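Local coordinates for UPF0141 protein yjdB (Campylobacter jejuni subsp. jejuni HB93-13, PDB 4TN0) that probably transfers phosphoethanolamine to surface targets of the cell through a zinc-binding periplasmic domain of the alkaline phosphatase-like fold, in an enzyme required for polymyxin resistance and motility, at residues 75-80 against 277-282; 297-302 against 306-311. One frame throughout, in Å; residues are numbered along the deposited sequence.

Contact 1 of 2, residues 75-80 against 277-282; sequences ISKREN and SQDNLF
The loop 75-80 meets 277-282 at two places, where the CA atoms of K77 and D279 come within 4.9 Å and those of I75 and F282 within 6.0 Å. Segment 277-282 leaves strand 276-277 and winds into helix 281-288; S277 marks the bend with an ST turn, its OG accepting from the backbone N of D279.

A carboxylate and an aromatic ring do most of the joining. D279 OD1 accepts the backbone N-H of R78 at 2.7 Å, from the syn side and 27° out of the carboxylate plane, and the angle of 134° at the hydrogen makes the bond bent. Aspartate suits the place because its short side chain, with few torsions, holds the carboxylate close to its own turn. The K77 side chain crosses that of D279 at about a right angle, its CB 3.5 Å from D279 CG; its ammonium group leads on to a salt bridge with E297.

At the other place I75 CA lies over one face of the F282 ring, 3.8 Å from its centroid, in a CH-pi contact. The flat, buried phenyl offers that face to a backbone CA-H, while the aliphatic I75, with CG1 anti to the backbone N (chi1 -174°), runs beside F282 and packs CG1 on CE2.

The contact ties the loop after helix 68-73 to a strand-to-helix turn at the edge of the central sheet; helices and loops packed on such a mixed sheet are characteristic of the alkaline phosphatase-like fold.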
loop_
_atom_site.group_PDB
_atom_site.type_symbol
_atom_site.label_atom_id
_atom_site.label_comp_id
_atom_site.label_asym_id
_atom_site.label_seq_id
_atom_site.Cartn_x
_atom_site.Cartn_y
_atom_site.Cartn_z
ATOM N N ILE A 75 15.599 2.786 3.318
ATOM C CA ILE A 75 16.592 1.988 2.603
ATOM C C ILE A 75 16.849 0.669 3.337
ATOM O O ILE A 75 17.211 -0.337 2.714
ATOM C CB ILE A 75 17.926 2.777 2.424
ATOM C CG1 ILE A 75 18.911 2.009 1.544
ATOM C CG2 ILE A 75 18.550 3.138 3.774
ATOM C CD1 ILE A 75 20.104 2.876 1.079
ATOM N N SER A 76 16.674 0.674 4.660
ATOM C CA SER A 76 16.901 -0.542 5.451
ATOM C C SER A 76 15.838 -1.593 5.171
ATOM O O SER A 76 14.654 -1.278 4.968
ATOM C CB SER A 76 16.933 -0.235 6.943
ATOM O OG SER A 76 17.624 0.970 7.200
ATOM N N LYS A 77 16.256 -2.851 5.182
ATOM C CA LYS A 77 15.321 -3.947 5.020
ATOM C C LYS A 77 14.892 -4.410 6.414
ATOM O O LYS A 77 15.377 -3.871 7.412
ATOM C CB LYS A 77 15.966 -5.059 4.196
ATOM C CG LYS A 77 16.309 -4.579 2.799
ATOM C CD LYS A 77 17.193 -5.543 2.049
ATOM C CE LYS A 77 17.631 -4.924 0.736
ATOM N NZ LYS A 77 18.337 -3.599 0.906
ATOM N N ARG A 78 13.976 -5.377 6.496
ATOM C CA ARG A 78 13.419 -5.738 7.800
ATOM C C ARG A 78 14.498 -6.164 8.796
ATOM O O ARG A 78 14.411 -5.833 9.985
ATOM C CB ARG A 78 12.367 -6.847 7.689
ATOM C CG ARG A 78 11.861 -7.270 9.074
ATOM C CD ARG A 78 10.628 -8.143 9.032
ATOM N NE ARG A 78 10.811 -9.382 8.290
ATOM C CZ ARG A 78 11.385 -10.470 8.792
ATOM N NH1 ARG A 78 11.845 -10.477 10.045
ATOM N NH2 ARG A 78 11.491 -11.557 8.040
ATOM N N GLU A 79 15.539 -6.837 8.313
ATOM C CA GLU A 79 16.519 -7.421 9.231
ATOM C C GLU A 79 17.448 -6.393 9.851
ATOM O O GLU A 79 17.980 -6.632 10.928
ATOM C CB GLU A 79 17.363 -8.474 8.523
ATOM C CG GLU A 79 16.645 -9.209 7.409
ATOM C CD GLU A 79 17.126 -10.653 7.273
ATOM O OE1 GLU A 79 18.323 -10.858 6.968
ATOM O OE2 GLU A 79 16.306 -11.579 7.476
ATOM N N ASN A 80 17.564 -5.222 9.232
ATOM C CA ASN A 80 18.448 -4.181 9.740
ATOM C C ASN A 80 17.753 -2.869 10.070
ATOM O O ASN A 80 18.405 -1.896 10.469
ATOM C CB ASN A 80 19.539 -3.877 8.707
ATOM C CG ASN A 80 20.496 -5.033 8.508
ATOM O OD1 ASN A 80 21.297 -5.342 9.394
ATOM N ND2 ASN A 80 20.431 -5.673 7.334
ATOM N N SER A 277 8.228 -8.717 -0.283
ATOM C CA SER A 277 7.913 -8.039 0.967
ATOM C C SER A 277 8.038 -6.526 0.866
ATOM O O SER A 277 8.359 -5.997 -0.170
ATOM C CB SER A 277 8.833 -8.539 2.076
ATOM O OG SER A 277 10.145 -8.057 1.871
ATOM N N GLN A 278 7.777 -5.834 1.964
ATOM C CA GLN A 278 7.936 -4.390 1.999
ATOM C C GLN A 278 9.393 -3.985 1.766
ATOM O O GLN A 278 9.676 -2.848 1.359
ATOM C CB GLN A 278 7.419 -3.831 3.327
ATOM C CG GLN A 278 5.911 -3.552 3.281
ATOM C CD GLN A 278 5.244 -3.492 4.647
ATOM O OE1 GLN A 278 5.906 -3.490 5.685
ATOM N NE2 GLN A 278 3.912 -3.473 4.649
ATOM N N ASP A 279 10.315 -4.913 2.006
ATOM C CA ASP A 279 11.731 -4.687 1.694
ATOM C C ASP A 279 11.912 -4.187 0.239
ATOM O O ASP A 279 12.738 -3.326 -0.037
ATOM C CB ASP A 279 12.537 -5.973 1.914
ATOM C CG ASP A 279 12.774 -6.283 3.391
ATOM O OD1 ASP A 279 12.454 -5.429 4.246
ATOM O OD2 ASP A 279 13.309 -7.382 3.689
ATOM N N ASN A 280 11.097 -4.727 -0.660
ATOM C CA ASN A 280 11.128 -4.420 -2.074
ATOM C C ASN A 280 10.646 -3.026 -2.455
ATOM O O ASN A 280 10.797 -2.640 -3.609
ATOM C CB ASN A 280 10.273 -5.432 -2.841
ATOM C CG ASN A 280 10.841 -6.826 -2.802
ATOM O OD1 ASN A 280 10.452 -7.647 -1.972
ATOM N ND2 ASN A 280 11.771 -7.109 -3.705
ATOM N N LEU A 281 10.067 -2.260 -1.528
ATOM C CA LEU A 281 9.405 -1.028 -1.967
ATOM C C LEU A 281 10.451 0.022 -2.320
ATOM O O LEU A 281 10.284 0.789 -3.273
ATOM C CB LEU A 281 8.440 -0.465 -0.896
ATOM C CG LEU A 281 7.735 0.823 -1.381
ATOM C CD1 LEU A 281 6.875 0.568 -2.612
ATOM C CD2 LEU A 281 6.910 1.583 -0.323
ATOM N N PHE A 282 11.570 -0.002 -1.610
ATOM C CA PHE A 282 12.585 1.021 -1.806
ATOM C C PHE A 282 13.123 1.028 -3.241
ATOM O O PHE A 282 13.048 2.053 -3.920
ATOM C CB PHE A 282 13.735 0.831 -0.817
ATOM C CG PHE A 282 14.774 1.909 -0.895
ATOM C CD1 PHE A 282 14.551 3.145 -0.308
ATOM C CD2 PHE A 282 15.954 1.707 -1.599
ATOM C CE1 PHE A 282 15.503 4.144 -0.386
ATOM C CE2 PHE A 282 16.908 2.707 -1.689
ATOM C CZ PHE A 282 16.682 3.928 -1.085
#

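Contact 2 of 2, residues 297-302 against 306-311; sequences EPEYDL and KLKANP
L307 lays its branched end against the main chain of E299 to D301, while E299 and K308 run side by side and Y300 meets N310 and P311 farther along. A chi1 of 177° turns the L307 branch away from its own N and toward D301; CD2 comes to 3.4 Å from Y300 C and CB to 3.2 Å from D301 O, so that its packing is largely against main chain. L302 adds a looser apolar touch, CD2 to CD2, and L276 of strand 276-277 also meets both leucines. Leucine fits here because its branched, apolar end suits a buried position between this main chain and L276 of the edge strand.

The backbones come closest at E299 and L307, whose CA atoms are 3.9 Å apart, and are joined by a weak hydrogen bond from K308 N to E299 O, long at 3.4 Å but nearly straight at 166°. A CA-H...O contact from E299 to K306 O adds to it. The chain thus forms a tail that doubles back after helix 281-288 and lies against the last strand of the alkaline phosphatase-like sheet.

Outside, E299 and K308 extend in the same direction; E299 OE1 lies 3.3 Å from K308 CE and makes a long salt bridge to K308 NZ at 3.7 Å. Flexible, oppositely charged chains suit this outer position. The Y300 side chain instead crosses N310 at about a right angle, ring and amide planes 60° apart, and the amide end sits at the ring edge near CE2. P311 and Y300 approach each other from opposite directions, P311 CD coming to 3.5 Å from Y300 OH.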
loop_
_atom_site.group_PDB
_atom_site.type_symbol
_atom_site.label_atom_id
_atom_site.label_comp_id
_atom_site.label_asym_id
_atom_site.label_seq_id
_atom_site.Cartn_x
_atom_site.Cartn_y
_atom_site.Cartn_z
ATOM N N GLU A 297 19.026 -1.453 -5.854
ATOM C CA GLU A 297 19.317 -2.873 -6.014
ATOM C C GLU A 297 18.338 -3.465 -6.998
ATOM O O GLU A 297 17.190 -3.714 -6.658
ATOM C CB GLU A 297 19.238 -3.615 -4.684
ATOM C CG GLU A 297 20.282 -3.236 -3.664
ATOM C CD GLU A 297 20.007 -3.883 -2.330
ATOM O OE1 GLU A 297 18.847 -3.790 -1.869
ATOM O OE2 GLU A 297 20.927 -4.502 -1.753
ATOM N N PRO A 298 18.805 -3.740 -8.217
ATOM C CA PRO A 298 17.935 -4.181 -9.314
ATOM C C PRO A 298 17.249 -5.501 -9.007
ATOM O O PRO A 298 16.239 -5.841 -9.615
ATOM C CB PRO A 298 18.900 -4.339 -10.489
ATOM C CG PRO A 298 20.252 -4.516 -9.852
ATOM C CD PRO A 298 20.225 -3.694 -8.608
ATOM N N GLU A 299 17.797 -6.237 -8.053
ATOM C CA GLU A 299 17.261 -7.544 -7.729
ATOM C C GLU A 299 16.214 -7.441 -6.629
ATOM O O GLU A 299 15.850 -8.441 -5.999
ATOM C CB GLU A 299 18.400 -8.455 -7.313
ATOM C CG GLU A 299 19.717 -7.949 -7.831
ATOM C CD GLU A 299 20.785 -9.016 -7.855
ATOM O OE1 GLU A 299 20.683 -9.976 -7.052
ATOM O OE2 GLU A 299 21.716 -8.891 -8.690
ATOM N N TYR A 300 15.736 -6.214 -6.423
ATOM C CA TYR A 300 14.663 -5.922 -5.486
ATOM C C TYR A 300 13.565 -5.042 -6.104
ATOM O O TYR A 300 12.566 -4.732 -5.442
ATOM C CB TYR A 300 15.233 -5.248 -4.237
ATOM C CG TYR A 300 15.623 -6.218 -3.147
ATOM C CD1 TYR A 300 16.940 -6.315 -2.713
ATOM C CD2 TYR A 300 14.672 -7.049 -2.555
ATOM C CE1 TYR A 300 17.295 -7.201 -1.716
ATOM C CE2 TYR A 300 15.019 -7.937 -1.561
ATOM C CZ TYR A 300 16.328 -8.008 -1.140
ATOM O OH TYR A 300 16.671 -8.897 -0.149
ATOM N N ASP A 301 13.753 -4.637 -7.359
ATOM C CA ASP A 301 12.758 -3.845 -8.085
ATOM C C ASP A 301 11.714 -4.792 -8.687
ATOM O O ASP A 301 12.046 -5.637 -9.515
ATOM C CB ASP A 301 13.445 -3.004 -9.163
ATOM C CG ASP A 301 12.528 -1.968 -9.808
ATOM O OD1 ASP A 301 13.079 -0.982 -10.344
ATOM O OD2 ASP A 301 11.281 -2.114 -9.791
ATOM N N LEU A 302 10.460 -4.670 -8.249
ATOM C CA LEU A 302 9.394 -5.571 -8.690
ATOM C C LEU A 302 9.163 -5.494 -10.196
ATOM O O LEU A 302 8.770 -6.479 -10.820
ATOM C CB LEU A 302 8.088 -5.274 -7.946
ATOM C CG LEU A 302 8.090 -5.362 -6.413
ATOM C CD1 LEU A 302 6.759 -4.824 -5.862
ATOM C CD2 LEU A 302 8.364 -6.785 -5.915
ATOM N N LYS A 306 15.599 -8.483 -13.484
ATOM C CA LYS A 306 16.629 -9.107 -12.653
ATOM C C LYS A 306 16.176 -9.384 -11.222
ATOM O O LYS A 306 16.963 -9.874 -10.407
ATOM C CB LYS A 306 17.899 -8.249 -12.688
ATOM C CG LYS A 306 18.087 -7.581 -14.078
ATOM C CD LYS A 306 19.428 -6.886 -14.287
ATOM C CE LYS A 306 19.411 -6.007 -15.538
ATOM N NZ LYS A 306 20.719 -5.321 -15.763
ATOM N N LEU A 307 14.926 -9.026 -10.912
ATOM C CA LEU A 307 14.326 -9.255 -9.589
ATOM C C LEU A 307 14.377 -10.727 -9.206
ATOM O O LEU A 307 14.003 -11.597 -9.991
ATOM C CB LEU A 307 12.871 -8.724 -9.561
ATOM C CG LEU A 307 11.837 -8.796 -8.407
ATOM C CD1 LEU A 307 11.402 -10.200 -7.982
ATOM C CD2 LEU A 307 12.251 -7.978 -7.195
ATOM N N LYS A 308 14.856 -10.993 -7.997
ATOM C CA LYS A 308 14.745 -12.310 -7.396
ATOM C C LYS A 308 13.945 -12.192 -6.104
ATOM O O LYS A 308 13.620 -11.087 -5.660
ATOM C CB LYS A 308 16.127 -12.908 -7.126
ATOM C CG LYS A 308 17.189 -12.544 -8.169
ATOM C CD LYS A 308 18.604 -12.845 -7.657
ATOM C CE LYS A 308 19.675 -12.678 -8.733
ATOM N NZ LYS A 308 20.927 -13.426 -8.380
ATOM N N ALA A 309 13.607 -13.339 -5.525
ATOM C CA ALA A 309 12.896 -13.395 -4.256
ATOM C C ALA A 309 13.788 -12.990 -3.088
ATOM O O ALA A 309 15.008 -12.902 -3.229
ATOM C CB ALA A 309 12.335 -14.785 -4.030
ATOM N N ASN A 310 13.171 -12.744 -1.935
ATOM C CA ASN A 310 13.916 -12.462 -0.718
ATOM C C ASN A 310 14.609 -13.709 -0.192
ATOM O O ASN A 310 14.059 -14.808 -0.267
ATOM C CB ASN A 310 12.999 -11.906 0.378
ATOM C CG ASN A 310 12.226 -10.659 -0.052
ATOM O OD1 ASN A 310 12.355 -10.170 -1.175
ATOM N ND2 ASN A 310 11.408 -10.146 0.859
ATOM N N PRO A 311 15.819 -13.537 0.358
ATOM C CA PRO A 311 16.533 -14.619 1.047
ATOM C C PRO A 311 15.733 -15.203 2.213
ATOM O O PRO A 311 16.335 -15.653 3.188
ATOM C CB PRO A 311 17.806 -13.932 1.550
ATOM C CG PRO A 311 18.038 -12.830 0.561
ATOM C CD PRO A 311 16.664 -12.344 0.163
#

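Contact 1 is a surface contact, with F282 its one buried member, though its centre is the nearer to the middle of the chain; contact 2 is partly buried, with L307, D301 and L302 within. Contact 1 joins parts nearly 200 residues apart, whereas contact 2 folds the C-terminal tail on itself. Both gather round strand 276-277 and the start of helix 281-288: 277-282 belongs to contact 1, while the leucines of contact 2 meet the strand and Y300 and D301 touch the helix. A carboxylate bond and CH-pi contact thus neighbour leucine packing. Besides the K77-E297 bridge, N280 ND2 probably hydrogen-bonds Y300 O between them.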